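Local coordinates for protein beta-galactosidase (Geobacillus stearothermophilus, PDB 4OIF) that probably hydrolyses terminal non-reducing beta-D-galactose residues from beta-D-galactosides, as a zinc-binding member of glycoside hydrolase family 42, at residues A12-H17 with H44-T49; G81-L86 with A149-H154; P317-E322 with S354-Y359. All blocks are in the same frame, centred on the assembly; numbering follows the deposited sequence. Where two conformers were deposited one is given.

Contact 1. Residues A12-H17 with H44-T49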
# COMPACT_ATOMS: atom_id res chain seq x y z
N ALA A 12 -30.64 38.17 2.20
CA ALA A 12 -30.97 38.05 0.79
C ALA A 12 -32.34 37.42 0.57
O ALA A 12 -32.65 36.38 1.15
CB ALA A 12 -29.92 37.24 0.07
N ASN A 13 -33.15 38.07 -0.26
CA ASN A 13 -34.45 37.54 -0.66
C ASN A 13 -34.34 36.85 -2.00
O ASN A 13 -35.31 36.78 -2.77
CB ASN A 13 -35.50 38.67 -0.72
CG ASN A 13 -35.26 39.63 -1.89
OD1 ASN A 13 -34.12 39.89 -2.27
ND2 ASN A 13 -36.35 40.15 -2.45
N PHE A 14 -33.15 36.34 -2.28
CA PHE A 14 -32.88 35.65 -3.53
C PHE A 14 -31.93 34.49 -3.29
O PHE A 14 -31.18 34.49 -2.32
CB PHE A 14 -32.29 36.62 -4.56
CG PHE A 14 -31.02 37.28 -4.11
CD1 PHE A 14 -29.79 36.73 -4.43
CD2 PHE A 14 -31.06 38.46 -3.38
CE1 PHE A 14 -28.61 37.34 -4.03
CE2 PHE A 14 -29.90 39.07 -2.97
CZ PHE A 14 -28.67 38.51 -3.28
N ILE A 15 -31.96 33.50 -4.17
CA ILE A 15 -31.05 32.37 -4.05
C ILE A 15 -29.66 32.81 -4.50
O ILE A 15 -29.48 33.25 -5.64
CB ILE A 15 -31.52 31.16 -4.87
CG1 ILE A 15 -32.59 30.40 -4.08
CG2 ILE A 15 -30.35 30.24 -5.17
CD1 ILE A 15 -33.73 29.90 -4.92
N LEU A 16 -28.69 32.71 -3.59
CA LEU A 16 -27.33 33.13 -3.89
C LEU A 16 -26.80 32.32 -5.05
O LEU A 16 -26.98 31.12 -5.10
CB LEU A 16 -26.42 32.95 -2.67
CG LEU A 16 -27.04 33.25 -1.31
CD1 LEU A 16 -26.00 33.07 -0.23
CD2 LEU A 16 -27.66 34.65 -1.28
N HIS A 17 -26.15 32.98 -6.00
CA HIS A 17 -25.51 32.27 -7.09
C HIS A 17 -24.16 32.89 -7.35
O HIS A 17 -24.06 34.10 -7.57
CB HIS A 17 -26.38 32.31 -8.35
CG HIS A 17 -25.85 31.49 -9.47
ND1 HIS A 17 -25.85 31.93 -10.78
CD2 HIS A 17 -25.32 30.24 -9.50
CE1 HIS A 17 -25.33 30.99 -11.56
NE2 HIS A 17 -25.00 29.96 -10.81
N HIS A 44 -25.20 35.58 -14.65
CA HIS A 44 -26.23 35.82 -13.64
C HIS A 44 -25.77 35.29 -12.28
O HIS A 44 -26.47 34.52 -11.62
CB HIS A 44 -27.56 35.18 -14.04
CG HIS A 44 -27.94 35.47 -15.46
ND1 HIS A 44 -28.79 36.49 -15.81
CD2 HIS A 44 -27.59 34.86 -16.62
CE1 HIS A 44 -28.95 36.50 -17.12
NE2 HIS A 44 -28.23 35.53 -17.64
N THR A 45 -24.57 35.69 -11.90
CA THR A 45 -24.07 35.43 -10.57
C THR A 45 -24.12 36.72 -9.75
O THR A 45 -23.92 37.80 -10.30
CB THR A 45 -22.65 34.91 -10.62
OG1 THR A 45 -21.91 35.69 -11.57
CG2 THR A 45 -22.68 33.46 -11.05
N ASN A 46 -24.35 36.60 -8.45
CA ASN A 46 -24.61 37.75 -7.60
C ASN A 46 -23.86 37.74 -6.27
O ASN A 46 -23.78 38.76 -5.57
CB ASN A 46 -26.12 37.85 -7.33
CG ASN A 46 -26.71 36.54 -6.83
OD1 ASN A 46 -26.20 35.92 -5.91
ND2 ASN A 46 -27.80 36.11 -7.46
N THR A 47 -23.33 36.59 -5.90
CA THR A 47 -22.73 36.45 -4.58
C THR A 47 -21.35 35.82 -4.68
O THR A 47 -21.17 34.80 -5.35
CB THR A 47 -23.62 35.61 -3.66
OG1 THR A 47 -24.92 36.22 -3.61
CG2 THR A 47 -23.04 35.55 -2.25
N PHE A 48 -20.37 36.45 -4.03
CA PHE A 48 -19.00 35.97 -4.16
C PHE A 48 -18.26 35.92 -2.82
O PHE A 48 -18.28 36.88 -2.05
CB PHE A 48 -18.23 36.83 -5.17
CG PHE A 48 -18.93 36.93 -6.49
CD1 PHE A 48 -18.79 35.93 -7.44
CD2 PHE A 48 -19.79 37.99 -6.77
CE1 PHE A 48 -19.46 36.00 -8.64
CE2 PHE A 48 -20.46 38.07 -7.97
CZ PHE A 48 -20.30 37.07 -8.91
N THR A 49 -17.64 34.78 -2.56
CA THR A 49 -16.86 34.56 -1.36
C THR A 49 -15.43 35.04 -1.56
O THR A 49 -14.66 34.43 -2.31
CB THR A 49 -16.85 33.09 -0.99
OG1 THR A 49 -18.20 32.64 -0.85
CG2 THR A 49 -16.12 32.89 0.32

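Contact 2. Residues G81-L86 with A149-H154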
# COMPACT_ATOMS: atom_id res chain seq x y z
N GLY A 81 -24.47 45.10 -8.66
CA GLY A 81 -25.63 44.54 -8.00
C GLY A 81 -25.37 43.26 -7.23
O GLY A 81 -26.30 42.50 -6.97
N GLY A 82 -24.11 43.02 -6.87
CA GLY A 82 -23.73 41.79 -6.20
C GLY A 82 -23.55 41.88 -4.69
O GLY A 82 -23.62 42.96 -4.11
N ARG A 83 -23.32 40.73 -4.05
CA ARG A 83 -23.01 40.72 -2.62
C ARG A 83 -21.70 39.99 -2.36
O ARG A 83 -21.23 39.17 -3.17
CB ARG A 83 -24.15 40.07 -1.81
CG ARG A 83 -25.57 40.60 -2.09
CD ARG A 83 -25.78 42.06 -1.73
NE ARG A 83 -25.74 42.27 -0.30
CZ ARG A 83 -26.81 42.21 0.49
NH1 ARG A 83 -28.01 41.96 -0.02
NH2 ARG A 83 -26.67 42.41 1.81
N VAL A 84 -21.10 40.29 -1.22
CA VAL A 84 -19.88 39.63 -0.81
C VAL A 84 -20.08 38.78 0.45
O VAL A 84 -20.59 39.27 1.46
CB VAL A 84 -18.75 40.63 -0.54
CG1 VAL A 84 -17.49 39.89 -0.05
CG2 VAL A 84 -18.47 41.47 -1.79
N ILE A 85 -19.71 37.50 0.36
CA ILE A 85 -19.45 36.67 1.52
C ILE A 85 -17.98 36.86 1.88
O ILE A 85 -17.10 36.39 1.15
CB ILE A 85 -19.75 35.18 1.26
CG1 ILE A 85 -21.24 34.97 0.97
CG2 ILE A 85 -19.34 34.31 2.45
CD1 ILE A 85 -21.56 33.58 0.48
N LEU A 86 -17.71 37.57 2.96
CA LEU A 86 -16.33 37.86 3.33
C LEU A 86 -15.79 36.74 4.20
O LEU A 86 -16.39 36.38 5.21
CB LEU A 86 -16.21 39.20 4.04
CG LEU A 86 -14.78 39.68 4.34
CD1 LEU A 86 -13.93 39.63 3.09
CD2 LEU A 86 -14.78 41.09 4.90
N ALA A 149 -22.54 45.70 0.54
CA ALA A 149 -22.35 44.41 -0.14
C ALA A 149 -22.10 43.25 0.81
O ALA A 149 -22.22 42.09 0.42
CB ALA A 149 -21.21 44.50 -1.14
N LEU A 150 -21.76 43.54 2.06
CA LEU A 150 -21.43 42.46 3.00
C LEU A 150 -22.65 41.63 3.33
O LEU A 150 -23.67 42.17 3.74
CB LEU A 150 -20.81 43.01 4.29
CG LEU A 150 -20.40 41.90 5.26
CD1 LEU A 150 -19.46 40.94 4.57
CD2 LEU A 150 -19.78 42.45 6.54
N LEU A 151 -22.54 40.32 3.17
CA LEU A 151 -23.70 39.45 3.39
C LEU A 151 -23.54 38.51 4.57
O LEU A 151 -24.45 38.33 5.37
CB LEU A 151 -23.98 38.62 2.14
CG LEU A 151 -25.30 37.87 2.24
CD1 LEU A 151 -26.46 38.85 2.12
CD2 LEU A 151 -25.41 36.76 1.20
N MET A 152 -22.37 37.90 4.65
CA MET A 152 -22.14 36.82 5.60
C MET A 152 -20.64 36.63 5.83
O MET A 152 -19.83 36.98 4.97
CB MET A 152 -22.80 35.53 5.08
CG MET A 152 -22.76 34.31 5.98
SD MET A 152 -23.73 32.94 5.26
CE MET A 152 -23.09 32.90 3.60
N TRP A 153 -20.28 36.11 6.99
CA TRP A 153 -18.91 35.76 7.27
C TRP A 153 -18.68 34.28 6.94
O TRP A 153 -19.50 33.42 7.28
CB TRP A 153 -18.56 36.03 8.73
CG TRP A 153 -18.48 37.49 9.08
CD1 TRP A 153 -19.40 38.21 9.77
CD2 TRP A 153 -17.41 38.38 8.77
NE1 TRP A 153 -18.98 39.51 9.91
CE2 TRP A 153 -17.76 39.64 9.30
CE3 TRP A 153 -16.19 38.25 8.10
CZ2 TRP A 153 -16.93 40.75 9.17
CZ3 TRP A 153 -15.38 39.34 7.97
CH2 TRP A 153 -15.75 40.58 8.51
N HIS A 154 -17.56 34.01 6.27
CA HIS A 154 -17.10 32.68 5.91
C HIS A 154 -15.86 32.41 6.76
O HIS A 154 -14.74 32.73 6.37
CB HIS A 154 -16.84 32.63 4.39
CG HIS A 154 -16.27 31.34 3.86
ND1 HIS A 154 -15.12 30.76 4.36
CD2 HIS A 154 -16.64 30.59 2.80
CE1 HIS A 154 -14.84 29.68 3.66
NE2 HIS A 154 -15.74 29.55 2.70

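Contact 3. Residues P317-E322 with S354-Y359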
# COMPACT_ATOMS: atom_id res chain seq x y z
N PRO A 317 -33.04 26.30 6.25
CA PRO A 317 -32.31 26.13 4.99
C PRO A 317 -30.78 26.16 5.19
O PRO A 317 -30.30 26.84 6.10
CB PRO A 317 -32.76 27.33 4.15
CG PRO A 317 -34.07 27.73 4.73
CD PRO A 317 -33.98 27.44 6.19
N PHE A 318 -30.05 25.43 4.36
CA PHE A 318 -28.59 25.47 4.41
C PHE A 318 -28.04 26.18 3.18
O PHE A 318 -28.78 26.51 2.27
CB PHE A 318 -28.00 24.06 4.53
CG PHE A 318 -28.12 23.23 3.27
CD1 PHE A 318 -29.23 22.43 3.05
CD2 PHE A 318 -27.09 23.23 2.32
CE1 PHE A 318 -29.34 21.67 1.89
CE2 PHE A 318 -27.19 22.47 1.16
CZ PHE A 318 -28.32 21.68 0.95
N LEU A 319 -26.74 26.42 3.15
CA LEU A 319 -26.15 27.07 2.00
C LEU A 319 -25.09 26.18 1.37
O LEU A 319 -24.10 25.81 2.00
CB LEU A 319 -25.57 28.44 2.41
CG LEU A 319 -26.61 29.49 2.87
CD1 LEU A 319 -25.97 30.66 3.60
CD2 LEU A 319 -27.47 30.00 1.71
N LEU A 320 -25.31 25.81 0.11
CA LEU A 320 -24.26 25.17 -0.65
C LEU A 320 -23.18 26.21 -0.85
O LEU A 320 -23.40 27.21 -1.54
CB LEU A 320 -24.77 24.63 -1.97
CG LEU A 320 -23.70 23.94 -2.82
CD1 LEU A 320 -23.16 22.74 -2.06
CD2 LEU A 320 -24.26 23.52 -4.18
N MET A 321 -22.02 26.01 -0.22
CA MET A 321 -20.92 26.97 -0.31
C MET A 321 -20.02 26.66 -1.51
O MET A 321 -19.50 27.57 -2.17
CB MET A 321 -20.11 26.99 0.99
CG MET A 321 -19.03 28.08 1.04
SD MET A 321 -19.70 29.76 1.12
CE MET A 321 -20.67 29.64 2.61
N GLU A 322 -19.84 25.38 -1.78
CA GLU A 322 -19.02 24.97 -2.91
C GLU A 322 -19.61 23.79 -3.66
O GLU A 322 -20.19 22.87 -3.06
CB GLU A 322 -17.60 24.63 -2.45
CG GLU A 322 -16.82 25.77 -1.81
CD GLU A 322 -15.53 25.28 -1.16
OE1 GLU A 322 -15.25 24.07 -1.29
OE2 GLU A 322 -14.82 26.09 -0.52
N SER A 354 -31.11 23.86 0.18
CA SER A 354 -30.16 24.96 0.00
C SER A 354 -30.80 26.25 -0.51
O SER A 354 -31.64 26.22 -1.42
CB SER A 354 -29.05 24.54 -0.96
OG SER A 354 -28.11 25.58 -1.14
N ASP A 355 -30.41 27.38 0.07
CA ASP A 355 -30.79 28.69 -0.45
C ASP A 355 -29.66 29.33 -1.25
O ASP A 355 -29.62 30.55 -1.43
CB ASP A 355 -31.23 29.63 0.67
CG ASP A 355 -32.64 29.34 1.15
OD1 ASP A 355 -33.40 28.66 0.42
OD2 ASP A 355 -33.01 29.80 2.25
N SER A 356 -28.75 28.51 -1.76
CA SER A 356 -27.67 29.01 -2.61
C SER A 356 -27.13 27.94 -3.56
O SER A 356 -27.22 26.75 -3.28
CB SER A 356 -26.51 29.54 -1.76
OG SER A 356 -25.89 28.49 -1.04
N ILE A 357 -26.59 28.40 -4.68
CA ILE A 357 -25.71 27.62 -5.53
C ILE A 357 -24.38 28.39 -5.67
O ILE A 357 -24.27 29.43 -6.36
CB ILE A 357 -26.32 27.34 -6.92
CG1 ILE A 357 -27.64 26.55 -6.78
CG2 ILE A 357 -25.34 26.56 -7.77
CD1 ILE A 357 -27.50 25.16 -6.18
N LEU A 358 -23.38 27.89 -4.96
CA LEU A 358 -22.07 28.52 -4.93
C LEU A 358 -20.99 27.52 -5.36
O LEU A 358 -21.02 26.34 -5.01
CB LEU A 358 -21.79 29.09 -3.54
CG LEU A 358 -22.79 30.16 -3.06
CD1 LEU A 358 -22.67 30.46 -1.56
CD2 LEU A 358 -22.65 31.43 -3.88
N TYR A 359 -20.04 28.04 -6.13
CA TYR A 359 -19.00 27.26 -6.75
C TYR A 359 -17.64 27.48 -6.13
O TYR A 359 -17.34 28.53 -5.54
CB TYR A 359 -18.89 27.60 -8.24
CG TYR A 359 -20.20 27.64 -8.99
CD1 TYR A 359 -21.02 26.52 -9.07
CD2 TYR A 359 -20.61 28.80 -9.65
CE1 TYR A 359 -22.22 26.56 -9.76
CE2 TYR A 359 -21.80 28.85 -10.35
CZ TYR A 359 -22.60 27.73 -10.40
OH TYR A 359 -23.78 27.77 -11.10

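Contact 1. Residues A12-H17 with H44-T49
Both polar atoms of the H17 backbone are spoken for by the segment H44-T49. The carbonyl H17 O accepts two amides: N46 N lies 2.7 Å from H17 O, nearly along the C=O axis, while T47 N comes from above the carbonyl plane. The amide H17 N gives its hydrogen almost straight (174°) to the side-chain oxygen N46 OD1. That oxygen takes a second donor, T47 OG1, which sits 2.6 Å from N46 OD1 on a lone pair, so OD1 is held by one donor from each segment. N46 CG stands in the crowded position between N and C (chi1 51°), which brings its amide tip to tip with F14, whose CE1 edge touches N46 OD1. The segments belong to a beta-alpha-beta unit, strand 16-21, helix 30-42 and strand 47-50, which opens the TIM barrel. H44, in the Schellman motif that ends the helix, turns its carbonyl to the H17 ring: H17 ND1 donates to H44 O at 2.8 Å, the oxygen lying in the H17 ring plane. H17 NE2 is hydrogen-bonded to Y359 OH, so both imidazole nitrogens are satisfied. T45 CG2 lies over one face of this ring, 3.8 Å from its centroid (CH-pi).

Contact 2. Residues G81-L86 with A149-H154
Four backbone hydrogen bonds join strand 83-86 to the segment 149-154, whose strand runs parallel, and all four use V84 and L86. V84 N reaches A149 O at 2.7 Å, almost straight (177°), and V84 O takes the amide of L151. Two residues on, L86 N lies nearly along the C=O axis of M152, though with a bent N-H (133°), and L86 O accepts H154 N at 2.8 Å. The side chains sort by face. L86, with CG anti to its N, lies alongside W153 and sets CD2 3.6 Å from W153 CZ3, while its CB meets L150 CD1. On the face of I85 and M152 the two side chains lie side by side, I85 CD1 touching M152 CE at 3.5 Å; the I85 and H154 side chains cross obliquely, CG2 to CB. R83, bent at chi2 and chi3, crosses L151 at about a right angle, L151 CD1 lying over one guanidinium face toward its rim, 3.6 Å from R83 NH2.

Further out, helix 68-79 packs F74 on V84 and L86, W153 NE1 donates to T247 OG1, and strand 47-50 carries T47 and T49 against I85. The strands are adjacent staves of the TIM barrel. With backbone pairing satisfied and side-chain contacts largely apolar and buried apart from R83, this wall probably holds H154 firmly beside the predicted substrate-binding residue N157.

Contact 3. Residues P317-E322 with S354-Y359
S354 OG is the best-held polar atom, gripped by two hydrogen bonds: it accepts L320 N at 3.1 Å and donates to S356 O at 2.6 Å, on a lone pair of that carbonyl. The hydroxyl stands anti to its own backbone N (chi1 -180°), carrying it across to the L320 amide. A second serine acts in the opposite sense, S356 OG donating to L320 O at 2.8 Å from above the carbonyl plane. Serine hydroxyls thus serve both backbone atoms of L320 between the parallel TIM-barrel staves 319-322 and 356-359. Nearer the start of both segments D355 N approaches F318 O nearly along the C=O axis, 2.9 Å away. F318, with CG in the crowded position between N and C (chi1 72°), lays one ring face over S354, whose CB is 3.8 Å from the centroid in a CH-pi contact. An alanine at F318 would remove this face and would probably leave S354 less firmly placed for its bond to L320. L358 CB packs against the carbonyls of L320 and M321, and L358 CD1 meets M321 SD at 4.1 Å. The strand leads to E322, the predicted nucleophile, whose OE1 is hydrogen-bonded to Y286 OH and OE2 to a glycerol probably from the crystallisation liquor. The nearness of E322 OE1 to D284 OD2 could raise the pKa of one carboxylate, although the Y286 bond would probably help keep E322 charged.

How the contacts relate
All three contacts lie in the wall of one TIM barrel, and neighbouring strands join contact 1 to each of the others. Contact 1 passes to contact 2 through F48 O and I85 N, 2.9 Å apart, and to contact 3 on its other side through L16 O and I357 N at 2.8 Å. Contacts 2 and 3, with centres about 13 Å apart, come together across the barrel interior, where H154 CD2 lies 3.6 Å from M321 SD and M152 SD the same distance from L319 CD1. Contacts 2 and 3 reach the predicted catalytic centre, with about 5 Å between the side chains of E322 and H154; contact 1 stands farther back, the T47 side chain being about 12 Å from that of E322.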